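Local coordinates for mandelate racemase/muconate lactonizing protein (Paenibacillus sp., PDB 3V5C) that probably catalyses the magnesium-dependent dehydration of galacturonate, as a member of the enolase superfamily, at residues I47-I52 / F369-V374; N315-Y320 / P363-V368; S10-E15 / G104-K109; P66-D71 / R92-Y97; S322-A327 / I357-T362. The protein carries 1 engineered substitution. All coordinates share one frame; numbering follows the deposited sequence.

Interaction 1 (I47-I52 / F369-V374); sequences IARITI and FDDELV
Arg49 and Val374 form the nearest backbone pair, with CA atoms 8.7 Å apart, so strand 42-52 and the start of helix 371-380 are bridged largely by side chains. The Arg49 chain leaves the strand with CG anti to the backbone N and bends at chi3 (74°), which brings the guanidinium to the first turn of the helix. Its NH2 gives a weak hydrogen bond to Asp371 O at 3.3 Å, with the oxygen at the edge of the group and in its plane. Val374 CG1 lies over one face of the same guanidinium, 3.9 Å from NH2. The Asp371 carboxylate stays beyond salt-bridge range and its OD1 bonds Tyr58 OH. Arg49 has stronger partners close by: NE pairs with Glu18, NH1 with Thr375 OG1 and NH2 with Tyr58 OH. Two residues earlier in the strand, Ile47 CD1 meets the Phe369 ring obliquely, 3.8 Å from CE1. Tyr58 stacks on that ring. Asp370 is the N-cap of the helix. Its OD1 accepts from Leu373 N at 3.1 Å, and the donor stands above the carboxylate plane. In enolase-superfamily proteins the chain commonly returns after the barrel to complete the N-terminal capping domain, and this contact fits that pattern. The buried guanidinium is gripped at all three nitrogens. These bonds should fix its rotation, and Glu18 probably balances its charge, while one face is used for apolar packing.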
# COMPACT_ATOMS: atom_id res chain seq x y z
N ILE A 47 6.33 14.62 4.39
CA ILE A 47 5.43 15.34 3.51
C ILE A 47 6.15 16.52 2.89
O ILE A 47 6.99 17.15 3.53
CB ILE A 47 4.21 15.85 4.32
CG1 ILE A 47 3.31 14.68 4.72
CG2 ILE A 47 3.43 16.92 3.56
CD1 ILE A 47 2.59 14.04 3.58
N ALA A 48 5.84 16.81 1.63
CA ALA A 48 6.24 18.08 1.04
C ALA A 48 5.01 18.88 0.66
O ALA A 48 3.97 18.34 0.28
CB ALA A 48 7.12 17.86 -0.19
N ARG A 49 5.15 20.20 0.73
CA ARG A 49 4.15 21.13 0.27
C ARG A 49 4.79 21.90 -0.89
O ARG A 49 5.84 22.52 -0.73
CB ARG A 49 3.80 22.09 1.42
CG ARG A 49 2.83 23.21 1.07
CD ARG A 49 2.27 23.85 2.36
NE ARG A 49 3.24 24.70 3.06
CZ ARG A 49 3.11 25.11 4.32
NH1 ARG A 49 4.02 25.91 4.86
NH2 ARG A 49 2.07 24.71 5.06
N ILE A 50 4.19 21.82 -2.07
CA ILE A 50 4.73 22.54 -3.23
C ILE A 50 3.81 23.71 -3.56
O ILE A 50 2.59 23.61 -3.44
CB ILE A 50 4.91 21.60 -4.45
CG1 ILE A 50 5.75 22.25 -5.56
CG2 ILE A 50 3.55 21.11 -5.00
CD1 ILE A 50 6.19 21.25 -6.65
N THR A 51 4.38 24.83 -3.98
CA THR A 51 3.57 25.96 -4.41
C THR A 51 3.89 26.25 -5.86
O THR A 51 5.05 26.45 -6.21
CB THR A 51 3.89 27.22 -3.59
OG1 THR A 51 3.69 26.97 -2.18
CG2 THR A 51 2.97 28.37 -4.02
N ILE A 52 2.86 26.23 -6.70
CA ILE A 52 2.98 26.50 -8.13
C ILE A 52 1.91 27.51 -8.47
O ILE A 52 0.74 27.34 -8.11
CB ILE A 52 2.76 25.22 -8.97
CG1 ILE A 52 3.85 24.19 -8.69
CG2 ILE A 52 2.70 25.57 -10.48
CD1 ILE A 52 3.47 22.78 -9.14
N PHE A 369 -4.62 19.03 4.85
CA PHE A 369 -3.53 19.25 5.79
C PHE A 369 -3.72 20.52 6.59
O PHE A 369 -4.31 21.50 6.12
CB PHE A 369 -2.17 19.24 5.07
CG PHE A 369 -1.78 17.89 4.57
CD1 PHE A 369 -0.91 17.08 5.28
CD2 PHE A 369 -2.31 17.40 3.38
CE1 PHE A 369 -0.56 15.81 4.83
CE2 PHE A 369 -1.95 16.12 2.91
CZ PHE A 369 -1.09 15.32 3.64
N ASP A 370 -3.26 20.48 7.83
CA ASP A 370 -3.29 21.62 8.74
C ASP A 370 -2.14 22.51 8.34
O ASP A 370 -0.99 22.24 8.67
CB ASP A 370 -3.15 21.13 10.18
CG ASP A 370 -3.23 22.25 11.20
OD1 ASP A 370 -2.90 23.40 10.84
OD2 ASP A 370 -3.61 21.97 12.36
N ASP A 371 -2.42 23.59 7.61
CA ASP A 371 -1.36 24.44 7.10
C ASP A 371 -0.45 24.96 8.23
O ASP A 371 0.78 24.96 8.09
CB ASP A 371 -1.90 25.66 6.35
CG ASP A 371 -2.62 25.32 5.05
OD1 ASP A 371 -2.25 24.36 4.34
OD2 ASP A 371 -3.56 26.08 4.71
N GLU A 372 -1.05 25.39 9.33
CA GLU A 372 -0.28 26.04 10.39
C GLU A 372 0.62 25.05 11.12
O GLU A 372 1.73 25.37 11.52
CB GLU A 372 -1.20 26.73 11.40
CG GLU A 372 -1.86 27.98 10.89
CD GLU A 372 -2.88 27.70 9.81
OE1 GLU A 372 -3.57 26.66 9.89
OE2 GLU A 372 -2.97 28.53 8.88
N LEU A 373 0.12 23.84 11.30
CA LEU A 373 0.92 22.82 11.95
C LEU A 373 2.07 22.41 11.05
O LEU A 373 3.21 22.24 11.50
CB LEU A 373 0.07 21.61 12.31
CG LEU A 373 0.87 20.47 12.95
CD1 LEU A 373 1.51 20.88 14.28
CD2 LEU A 373 0.01 19.23 13.14
N VAL A 374 1.79 22.23 9.76
CA VAL A 374 2.85 21.87 8.84
C VAL A 374 3.90 22.97 8.80
O VAL A 374 5.10 22.69 8.80
CB VAL A 374 2.29 21.57 7.47
CG1 VAL A 374 3.42 21.33 6.49
CG2 VAL A 374 1.39 20.35 7.56

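Interaction 2 (N315-Y320 / P363-V368); sequences NAYGIY and PGFGIV
Helix 317-325, which follows barrel strand 307-308, packs here on the loop that leads out of strand 356-359. Tyr317 and Phe365 form a T-shaped pair, the edge of Tyr317 toward the face of Phe365. Their ring centroids are 5.9 Å apart and the planes make 67°. The phenol end comes closest, with Tyr317 OH 3.2 Å from Phe365 CD2. Tyr317 reaches this point because its CG is anti to the backbone N (chi1 -175°), which carries the ring out from the first turn of the helix. Ile367 fills the angle between two tyrosines with a single methyl group. Its CD1 is 3.7 Å from Tyr317 CE2 and 3.8 Å from Tyr320 CB. The loop is shaped by a type II' beta turn from Pro363 to Gly366, closed by Gly366 N to Pro363 O at 3.1 Å. Gly364 and Gly366 both have positive phi, which suits glycine. At the start of the helix, Asn315 OD1 accepts a weak capping bond from Tyr317 N. All four touching side chains are buried. Tyr97 of helix 92-107 also meets Tyr317 edge-to-face, and Asp101 of that helix binds Phe365 N. Met345 of strand 345-346 covers Ile367 and Tyr320, so the contact lies between helix 92-107 and that short strand.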
# COMPACT_ATOMS: atom_id res chain seq x y z
N ASN A 315 3.61 3.77 6.09
CA ASN A 315 3.30 5.10 5.59
C ASN A 315 1.80 5.27 5.36
O ASN A 315 1.23 4.74 4.39
CB ASN A 315 4.09 5.39 4.32
CG ASN A 315 3.98 6.83 3.88
OD1 ASN A 315 2.93 7.47 4.04
ND2 ASN A 315 5.08 7.35 3.32
N ALA A 316 1.15 5.98 6.28
CA ALA A 316 -0.30 6.13 6.23
C ALA A 316 -0.74 6.77 4.93
O ALA A 316 -1.80 6.43 4.40
CB ALA A 316 -0.81 6.92 7.43
N TYR A 317 0.07 7.68 4.41
CA TYR A 317 -0.34 8.42 3.22
C TYR A 317 -0.58 7.48 2.04
O TYR A 317 -1.45 7.72 1.21
CB TYR A 317 0.72 9.45 2.85
CG TYR A 317 0.32 10.35 1.70
CD1 TYR A 317 0.62 10.01 0.39
CD2 TYR A 317 -0.38 11.53 1.94
CE1 TYR A 317 0.26 10.84 -0.66
CE2 TYR A 317 -0.76 12.38 0.89
CZ TYR A 317 -0.43 12.01 -0.40
OH TYR A 317 -0.79 12.82 -1.45
N GLY A 318 0.20 6.40 1.98
CA GLY A 318 0.09 5.46 0.88
C GLY A 318 -1.25 4.77 0.75
O GLY A 318 -1.61 4.30 -0.32
N ILE A 319 -1.99 4.68 1.86
CA ILE A 319 -3.31 4.10 1.82
C ILE A 319 -4.22 4.86 0.87
O ILE A 319 -4.91 4.26 0.01
CB ILE A 319 -3.92 4.11 3.24
CG1 ILE A 319 -3.06 3.23 4.15
CG2 ILE A 319 -5.39 3.66 3.20
CD1 ILE A 319 -3.47 3.37 5.63
N TYR A 320 -4.22 6.18 1.01
CA TYR A 320 -5.12 7.06 0.27
C TYR A 320 -4.67 7.13 -1.19
O TYR A 320 -5.48 7.08 -2.11
CB TYR A 320 -5.21 8.43 0.99
CG TYR A 320 -5.46 8.15 2.46
CD1 TYR A 320 -6.71 7.73 2.89
CD2 TYR A 320 -4.42 8.20 3.38
CE1 TYR A 320 -6.93 7.39 4.22
CE2 TYR A 320 -4.64 7.88 4.72
CZ TYR A 320 -5.90 7.47 5.13
OH TYR A 320 -6.13 7.12 6.46
N PRO A 363 -11.05 17.59 -4.26
CA PRO A 363 -9.89 17.83 -5.12
C PRO A 363 -8.60 17.15 -4.64
O PRO A 363 -8.38 16.97 -3.44
CB PRO A 363 -9.72 19.36 -5.07
CG PRO A 363 -11.10 19.88 -4.69
CD PRO A 363 -11.64 18.85 -3.75
N GLY A 364 -7.76 16.82 -5.61
CA GLY A 364 -6.47 16.19 -5.34
C GLY A 364 -6.66 14.84 -4.67
O GLY A 364 -7.47 14.01 -5.12
N PHE A 365 -5.92 14.60 -3.60
CA PHE A 365 -6.07 13.34 -2.89
C PHE A 365 -7.11 13.40 -1.77
O PHE A 365 -7.27 12.45 -1.03
CB PHE A 365 -4.72 12.82 -2.35
CG PHE A 365 -3.78 12.33 -3.43
CD1 PHE A 365 -3.93 11.06 -3.99
CD2 PHE A 365 -2.77 13.15 -3.89
CE1 PHE A 365 -3.07 10.61 -5.00
CE2 PHE A 365 -1.89 12.71 -4.88
CZ PHE A 365 -2.05 11.43 -5.45
N GLY A 366 -7.85 14.50 -1.68
CA GLY A 366 -8.95 14.57 -0.73
C GLY A 366 -8.52 14.61 0.73
O GLY A 366 -9.34 14.44 1.62
N ILE A 367 -7.24 14.83 0.96
CA ILE A 367 -6.70 14.93 2.31
C ILE A 367 -6.47 16.40 2.65
O ILE A 367 -5.87 17.14 1.87
CB ILE A 367 -5.36 14.20 2.41
CG1 ILE A 367 -5.55 12.72 2.09
CG2 ILE A 367 -4.71 14.42 3.78
CD1 ILE A 367 -4.24 11.93 1.99
N VAL A 368 -6.98 16.85 3.81
CA VAL A 368 -6.82 18.25 4.17
C VAL A 368 -5.73 18.39 5.22
O VAL A 368 -5.86 17.90 6.35
CB VAL A 368 -8.15 18.86 4.68
CG1 VAL A 368 -7.96 20.34 5.04
CG2 VAL A 368 -9.21 18.69 3.61

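Interaction 3 (S10-E15 / G104-K109); sequences SDWKVE and GQRQGK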
# COMPACT_ATOMS: atom_id res chain seq x y z
N SER A 10 2.15 27.23 -19.71
CA SER A 10 3.61 27.17 -19.65
C SER A 10 4.22 28.18 -18.68
O SER A 10 5.40 28.09 -18.36
CB SER A 10 4.20 27.35 -21.05
OG SER A 10 3.90 28.65 -21.53
N ASP A 11 3.42 29.14 -18.21
CA ASP A 11 3.94 30.13 -17.27
C ASP A 11 3.90 29.64 -15.82
O ASP A 11 4.45 30.29 -14.93
CB ASP A 11 3.18 31.47 -17.40
CG ASP A 11 1.71 31.34 -17.02
OD1 ASP A 11 1.02 30.47 -17.60
OD2 ASP A 11 1.25 32.11 -16.15
N TRP A 12 3.24 28.51 -15.58
CA TRP A 12 3.10 28.00 -14.21
C TRP A 12 4.41 27.37 -13.75
O TRP A 12 4.84 26.36 -14.31
CB TRP A 12 1.98 26.96 -14.12
CG TRP A 12 0.60 27.51 -14.38
CD1 TRP A 12 0.24 28.82 -14.53
CD2 TRP A 12 -0.61 26.75 -14.52
NE1 TRP A 12 -1.11 28.92 -14.77
CE2 TRP A 12 -1.66 27.66 -14.76
CE3 TRP A 12 -0.91 25.38 -14.47
CZ2 TRP A 12 -2.98 27.25 -14.95
CZ3 TRP A 12 -2.22 24.98 -14.66
CH2 TRP A 12 -3.24 25.91 -14.90
N LYS A 13 5.04 27.97 -12.74
CA LYS A 13 6.34 27.54 -12.30
C LYS A 13 6.32 27.09 -10.84
O LYS A 13 5.46 27.53 -10.05
CB LYS A 13 7.36 28.67 -12.46
CG LYS A 13 7.63 29.07 -13.91
CD LYS A 13 8.58 30.26 -13.99
CE LYS A 13 9.09 30.43 -15.41
NZ LYS A 13 9.64 31.80 -15.65
N VAL A 14 7.27 26.23 -10.50
CA VAL A 14 7.49 25.85 -9.11
C VAL A 14 8.05 27.07 -8.38
O VAL A 14 9.11 27.57 -8.72
CB VAL A 14 8.47 24.68 -9.01
CG1 VAL A 14 8.70 24.32 -7.55
CG2 VAL A 14 7.94 23.48 -9.80
N GLU A 15 7.32 27.56 -7.38
CA GLU A 15 7.73 28.75 -6.65
C GLU A 15 8.35 28.42 -5.29
O GLU A 15 9.26 29.10 -4.83
CB GLU A 15 6.54 29.69 -6.46
CG GLU A 15 5.93 30.12 -7.79
CD GLU A 15 4.56 30.76 -7.64
OE1 GLU A 15 3.93 30.65 -6.56
OE2 GLU A 15 4.12 31.39 -8.62
N GLY A 104 -4.88 18.41 -8.91
CA GLY A 104 -6.23 18.22 -8.42
C GLY A 104 -6.82 19.50 -7.83
O GLY A 104 -7.96 19.85 -8.13
N GLN A 105 -6.04 20.21 -7.02
CA GLN A 105 -6.52 21.47 -6.45
C GLN A 105 -6.83 22.50 -7.55
O GLN A 105 -7.88 23.15 -7.51
CB GLN A 105 -5.53 22.07 -5.44
CG GLN A 105 -5.13 21.12 -4.30
CD GLN A 105 -6.30 20.62 -3.47
OE1 GLN A 105 -7.26 21.35 -3.19
NE2 GLN A 105 -6.22 19.36 -3.07
N ARG A 106 -5.91 22.63 -8.50
CA ARG A 106 -6.02 23.65 -9.55
C ARG A 106 -7.22 23.37 -10.46
O ARG A 106 -8.00 24.29 -10.78
CB ARG A 106 -4.71 23.69 -10.36
CG ARG A 106 -4.72 24.61 -11.59
CD ARG A 106 -5.27 26.01 -11.31
NE ARG A 106 -4.55 26.80 -10.31
CZ ARG A 106 -3.48 27.55 -10.57
NH1 ARG A 106 -2.96 27.60 -11.78
NH2 ARG A 106 -2.91 28.25 -9.59
N GLN A 107 -7.39 22.11 -10.84
CA GLN A 107 -8.47 21.72 -11.75
C GLN A 107 -9.78 21.40 -11.03
O GLN A 107 -10.82 21.22 -11.68
CB GLN A 107 -8.06 20.50 -12.58
CG GLN A 107 -6.90 20.70 -13.55
CD GLN A 107 -6.65 19.45 -14.39
OE1 GLN A 107 -7.56 18.90 -15.01
NE2 GLN A 107 -5.40 18.99 -14.40
N GLY A 108 -9.73 21.31 -9.70
CA GLY A 108 -10.91 21.00 -8.91
C GLY A 108 -11.40 19.59 -9.19
O GLY A 108 -12.59 19.36 -9.35
N LYS A 109 -10.46 18.65 -9.27
CA LYS A 109 -10.78 17.26 -9.56
C LYS A 109 -10.01 16.34 -8.62
O LYS A 109 -8.89 16.67 -8.23
CB LYS A 109 -10.41 16.91 -11.00
CG LYS A 109 -11.31 17.58 -12.05
CD LYS A 109 -10.83 17.29 -13.46
CE LYS A 109 -11.75 17.96 -14.47
NZ LYS A 109 -11.32 17.68 -15.86
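The Trp12 indole and the Arg106 guanidinium stand nearly perpendicular, their planes 87° apart. The guanidinium is therefore not stacked flat on the ring. It comes edge first, and NH1 stands 3.1 Å above the indole plane, offset toward the rim. Its nearest ring atom is Trp12 CZ2, at 3.2 Å from Arg106 NH1. Arg106 CZ lies 4.6 Å from the centroid of the six-membered ring and 16° off the ring normal, which makes this a cation-pi contact over the face. The arginine folds back to get there. Bends at chi2 and chi3 turn the chain across the indole, and Arg106 CG also touches Trp12 CH2 at 3.9 Å. The charge has a second partner, because NH1 forms a salt bridge with Asp53. That bond probably holds the guanidinium on edge above the ring. Trp102, one turn earlier in helix 92-107, meets Trp12 with its plane steeply inclined. Arg106 sits in the last turn of this helix, which ends in a Schellman motif: Lys109 N bonds Gly104 O at 3.0 Å, and Gly108 has positive phi. The contact lies near the surface, away from the barrel. It is a perpendicular arginine-tryptophan cation-pi pair, joining the lead-in to strand 14-30 to the C-terminal end of helix 92-107.

Interaction 4 (P66-D71 / R92-Y97); sequences PEWAED and RLQLEY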
# COMPACT_ATOMS: atom_id res chain seq x y z
N PRO A 66 17.08 19.67 0.65
CA PRO A 66 16.89 21.07 0.25
C PRO A 66 17.69 21.41 -1.00
O PRO A 66 17.23 22.20 -1.82
CB PRO A 66 17.47 21.84 1.44
CG PRO A 66 17.31 20.93 2.60
CD PRO A 66 17.47 19.53 2.06
N GLU A 67 18.87 20.81 -1.15
CA GLU A 67 19.74 21.14 -2.28
C GLU A 67 19.16 20.62 -3.60
O GLU A 67 19.29 21.27 -4.64
CB GLU A 67 21.15 20.60 -2.03
CG GLU A 67 21.91 21.33 -0.91
CD GLU A 67 21.49 20.92 0.51
OE1 GLU A 67 20.77 19.91 0.68
OE2 GLU A 67 21.89 21.61 1.47
N TRP A 68 18.50 19.47 -3.54
CA TRP A 68 17.77 18.94 -4.69
C TRP A 68 16.65 19.91 -5.05
O TRP A 68 16.48 20.29 -6.20
CB TRP A 68 17.21 17.56 -4.34
CG TRP A 68 16.50 16.81 -5.47
CD1 TRP A 68 17.03 15.81 -6.23
CD2 TRP A 68 15.13 16.95 -5.89
NE1 TRP A 68 16.09 15.34 -7.12
CE2 TRP A 68 14.92 16.03 -6.93
CE3 TRP A 68 14.08 17.78 -5.50
CZ2 TRP A 68 13.70 15.91 -7.59
CZ3 TRP A 68 12.87 17.67 -6.15
CH2 TRP A 68 12.68 16.74 -7.19
N ALA A 69 15.87 20.30 -4.04
CA ALA A 69 14.71 21.13 -4.28
C ALA A 69 15.11 22.50 -4.82
O ALA A 69 14.43 23.08 -5.65
CB ALA A 69 13.89 21.27 -3.00
N GLU A 70 16.22 23.03 -4.31
CA GLU A 70 16.68 24.35 -4.73
C GLU A 70 16.79 24.40 -6.25
O GLU A 70 16.44 25.41 -6.87
CB GLU A 70 18.04 24.66 -4.09
CG GLU A 70 18.54 26.08 -4.31
CD GLU A 70 19.20 26.28 -5.66
OE1 GLU A 70 19.75 25.30 -6.21
OE2 GLU A 70 19.18 27.42 -6.19
N ASP A 71 17.23 23.29 -6.84
CA ASP A 71 17.42 23.20 -8.28
C ASP A 71 16.12 23.08 -9.07
O ASP A 71 16.12 23.21 -10.29
CB ASP A 71 18.34 22.02 -8.61
CG ASP A 71 18.95 22.13 -9.98
OD1 ASP A 71 19.55 23.19 -10.27
OD2 ASP A 71 18.81 21.18 -10.77
N ARG A 92 9.86 11.82 -9.48
CA ARG A 92 8.75 11.01 -8.98
C ARG A 92 8.71 10.85 -7.46
O ARG A 92 7.73 11.24 -6.83
CB ARG A 92 8.76 9.64 -9.65
CG ARG A 92 8.43 9.72 -11.12
CD ARG A 92 8.49 8.38 -11.82
NE ARG A 92 8.15 8.54 -13.22
CZ ARG A 92 7.90 7.54 -14.05
NH1 ARG A 92 7.97 6.28 -13.63
NH2 ARG A 92 7.58 7.80 -15.32
N LEU A 93 9.76 10.28 -6.89
CA LEU A 93 9.75 9.99 -5.45
C LEU A 93 9.63 11.28 -4.62
O LEU A 93 8.99 11.28 -3.56
CB LEU A 93 11.00 9.23 -5.04
CG LEU A 93 11.28 7.93 -5.79
CD1 LEU A 93 12.62 7.34 -5.37
CD2 LEU A 93 10.11 6.93 -5.61
N GLN A 94 10.23 12.35 -5.12
CA GLN A 94 10.31 13.60 -4.38
C GLN A 94 9.03 14.42 -4.50
O GLN A 94 8.60 15.04 -3.53
CB GLN A 94 11.46 14.44 -4.93
CG GLN A 94 12.85 13.84 -4.70
CD GLN A 94 13.25 12.83 -5.77
OE1 GLN A 94 12.54 12.59 -6.75
NE2 GLN A 94 14.42 12.22 -5.58
N LEU A 95 8.41 14.40 -5.68
CA LEU A 95 7.34 15.37 -5.93
C LEU A 95 6.06 14.87 -6.59
O LEU A 95 5.13 15.67 -6.77
CB LEU A 95 7.90 16.55 -6.76
CG LEU A 95 8.93 17.47 -6.12
CD1 LEU A 95 9.39 18.50 -7.17
CD2 LEU A 95 8.37 18.13 -4.88
N GLU A 96 5.96 13.60 -6.95
CA GLU A 96 4.78 13.17 -7.69
C GLU A 96 3.51 13.42 -6.88
O GLU A 96 2.48 13.81 -7.42
CB GLU A 96 4.83 11.71 -8.12
CG GLU A 96 4.82 10.69 -6.99
CD GLU A 96 5.02 9.28 -7.52
OE1 GLU A 96 5.26 8.40 -6.69
OE2 GLU A 96 4.94 9.07 -8.75
N TYR A 97 3.58 13.17 -5.58
CA TYR A 97 2.37 13.31 -4.79
C TYR A 97 1.95 14.77 -4.60
O TYR A 97 0.82 15.12 -4.89
CB TYR A 97 2.45 12.51 -3.47
CG TYR A 97 2.31 11.01 -3.69
CD1 TYR A 97 1.12 10.47 -4.17
CD2 TYR A 97 3.37 10.12 -3.45
CE1 TYR A 97 0.94 9.13 -4.40
CE2 TYR A 97 3.19 8.75 -3.66
CZ TYR A 97 1.98 8.27 -4.15
OH TYR A 97 1.76 6.92 -4.37
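Trp68 and Gln94 make a face-on contact of an indole with a glutamine side chain, between the short helix 66-70 and the early part of helix 92-107. Gln94 CG makes a CH-pi contact over the six-membered ring, 3.7 Å from its centroid and 12° off the normal. Gln94 CB touches Trp68 CH2 at 3.4 Å. A bend at chi2 (85°) lays the rest of the glutamine along the indole, and its amide plane is only 14° from the ring plane. Amide and indole are therefore stacked. Leu95 takes the edge of the same ring, its CD1 lying in the plane and 3.7 Å from Trp68 CZ3. Both helices belong to the N-terminal part of the chain, which in the enolase superfamily forms the capping domain beside the barrel. The Gln94 amide is held from outside, since NE2 donates to His63 O, and this bond should limit its rotation over the ring. Gln94 O is bonded to Ser61 OG. Helix 66-70 is covered elsewhere by strand 383-386, where Trp383 touches Pro66 and Ala69. A bound di(hydroxyethyl)ether, probably from the crystallisation liquor, lies about 4 Å from the Trp68 side chain.

Interaction 5 (S322-A327 / I357-T362); sequences SGHLSA and IHVPAT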
# COMPACT_ATOMS: atom_id res chain seq x y z
N SER A 322 -3.11 4.72 -2.79
CA SER A 322 -3.55 3.45 -3.36
C SER A 322 -4.99 3.50 -3.84
O SER A 322 -5.33 3.00 -4.91
CB SER A 322 -3.41 2.33 -2.33
OG SER A 322 -2.07 2.15 -1.93
N GLY A 323 -5.86 4.07 -3.01
CA GLY A 323 -7.25 4.21 -3.39
C GLY A 323 -7.43 4.94 -4.72
O GLY A 323 -8.17 4.49 -5.58
N HIS A 324 -6.72 6.05 -4.91
CA HIS A 324 -6.80 6.77 -6.19
C HIS A 324 -6.16 6.01 -7.34
O HIS A 324 -6.66 6.04 -8.47
CB HIS A 324 -6.16 8.16 -6.07
CG HIS A 324 -6.99 9.14 -5.30
ND1 HIS A 324 -7.70 10.15 -5.92
CD2 HIS A 324 -7.22 9.26 -3.98
CE1 HIS A 324 -8.33 10.86 -5.00
NE2 HIS A 324 -8.06 10.34 -3.81
N LEU A 325 -5.06 5.30 -7.07
CA LEU A 325 -4.38 4.56 -8.13
C LEU A 325 -5.31 3.54 -8.77
O LEU A 325 -5.21 3.24 -9.96
CB LEU A 325 -3.17 3.82 -7.56
CG LEU A 325 -2.41 2.90 -8.51
CD1 LEU A 325 -1.79 3.71 -9.64
CD2 LEU A 325 -1.33 2.12 -7.75
N SER A 326 -6.19 2.98 -7.95
CA SER A 326 -7.08 1.93 -8.43
C SER A 326 -7.86 2.33 -9.67
O SER A 326 -8.20 1.45 -10.46
CB SER A 326 -8.03 1.47 -7.32
OG SER A 326 -9.05 2.42 -7.12
N ALA A 327 -8.13 3.62 -9.85
CA ALA A 327 -8.89 4.05 -11.02
C ALA A 327 -8.12 3.91 -12.33
O ALA A 327 -8.72 3.96 -13.41
CB ALA A 327 -9.40 5.49 -10.85
N ILE A 357 -12.95 0.85 0.92
CA ILE A 357 -12.66 2.23 1.24
C ILE A 357 -13.37 3.14 0.26
O ILE A 357 -13.28 2.95 -0.96
CB ILE A 357 -11.12 2.49 1.31
CG1 ILE A 357 -10.81 3.92 1.72
CG2 ILE A 357 -10.42 2.16 -0.02
CD1 ILE A 357 -9.40 4.10 2.31
N HIS A 358 -14.12 4.10 0.79
CA HIS A 358 -14.83 5.07 -0.03
C HIS A 358 -13.96 6.30 -0.20
O HIS A 358 -13.70 7.01 0.76
CB HIS A 358 -16.18 5.42 0.60
CG HIS A 358 -17.15 4.28 0.59
ND1 HIS A 358 -18.34 4.33 -0.11
CD2 HIS A 358 -17.09 3.05 1.14
CE1 HIS A 358 -18.98 3.18 0.03
NE2 HIS A 358 -18.23 2.38 0.78
N VAL A 359 -13.47 6.50 -1.41
CA VAL A 359 -12.59 7.63 -1.72
C VAL A 359 -13.45 8.85 -2.04
O VAL A 359 -14.33 8.75 -2.90
CB VAL A 359 -11.67 7.29 -2.91
CG1 VAL A 359 -10.71 8.44 -3.18
CG2 VAL A 359 -10.88 6.01 -2.64
N PRO A 360 -13.22 9.98 -1.37
CA PRO A 360 -14.05 11.18 -1.62
C PRO A 360 -13.77 11.78 -3.01
O PRO A 360 -12.68 11.59 -3.56
CB PRO A 360 -13.58 12.16 -0.53
CG PRO A 360 -12.15 11.74 -0.27
CD PRO A 360 -12.22 10.23 -0.32
N ALA A 361 -14.75 12.48 -3.57
CA ALA A 361 -14.59 13.11 -4.87
C ALA A 361 -14.04 14.53 -4.77
O ALA A 361 -14.14 15.32 -5.72
CB ALA A 361 -15.92 13.12 -5.62
N THR A 362 -13.42 14.84 -3.64
CA THR A 362 -12.84 16.15 -3.40
C THR A 362 -11.50 16.34 -4.12
O THR A 362 -10.89 15.38 -4.58
CB THR A 362 -12.68 16.37 -1.90
OG1 THR A 362 -12.08 15.21 -1.34
CG2 THR A 362 -14.06 16.54 -1.25
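Val359 touches helix 317-325 with both of its methyl groups. CG1 lies over one face of the His324 imidazole, 3.3 Å from NE2 and 3.7 Å from CD2. The other methyl, CG2, rests on the backbone of the helix, 4.1 Å from Gly323 CA. The two branches divide in this way because CG1 is anti to the backbone N (chi1 -177°) and CG2 is anti to the carbonyl carbon. Gly323 has no side chain in between, and its CA comes within 6.6 Å of Val359 CA. The next shell holds these groups in place. Ser326 OG donates to Gly323 O at 2.7 Å, from a position tilted 21° out of the carbonyl plane. His324 NE2 has a weak hydrogen bond with Tyr350 OH, and its ring meets Phe365 edge-to-face. Tyr112 meets the imidazole too, and it also touches Val359. The three residues in direct contact are buried. Around them, helix 111-115 supplies Tyr112 and Val111. Strand 356-359 pairs antiparallel with strand 126-135 through backbone bonds of Ile357 and Val359, so the contact packs a helix of the barrel region against a strand bonded to strand 126-135.

How the interactions relate
Interactions 2 and 5 share helix 317-325, and their centres are about 9 Å apart on the barrel side of the fold. Interactions 3 and 4, in the N-terminal region, share helix 92-107, with centres about 16 Å apart. Interactions 1 and 3 meet through neighbouring strands 42-52 and 14-30 of one antiparallel sheet. Interaction 1 ties the returning chain to that sheet. The centres of interactions 1 and 2 are about 13 Å apart, and Phe369 packs on Tyr317 between them. Along the chain, interaction 5 is nested in interaction 2 and interaction 2 in interaction 1, while interaction 4 is nested in interaction 3. The two regions meet where interaction 2 touches interactions 1, 3 and 4.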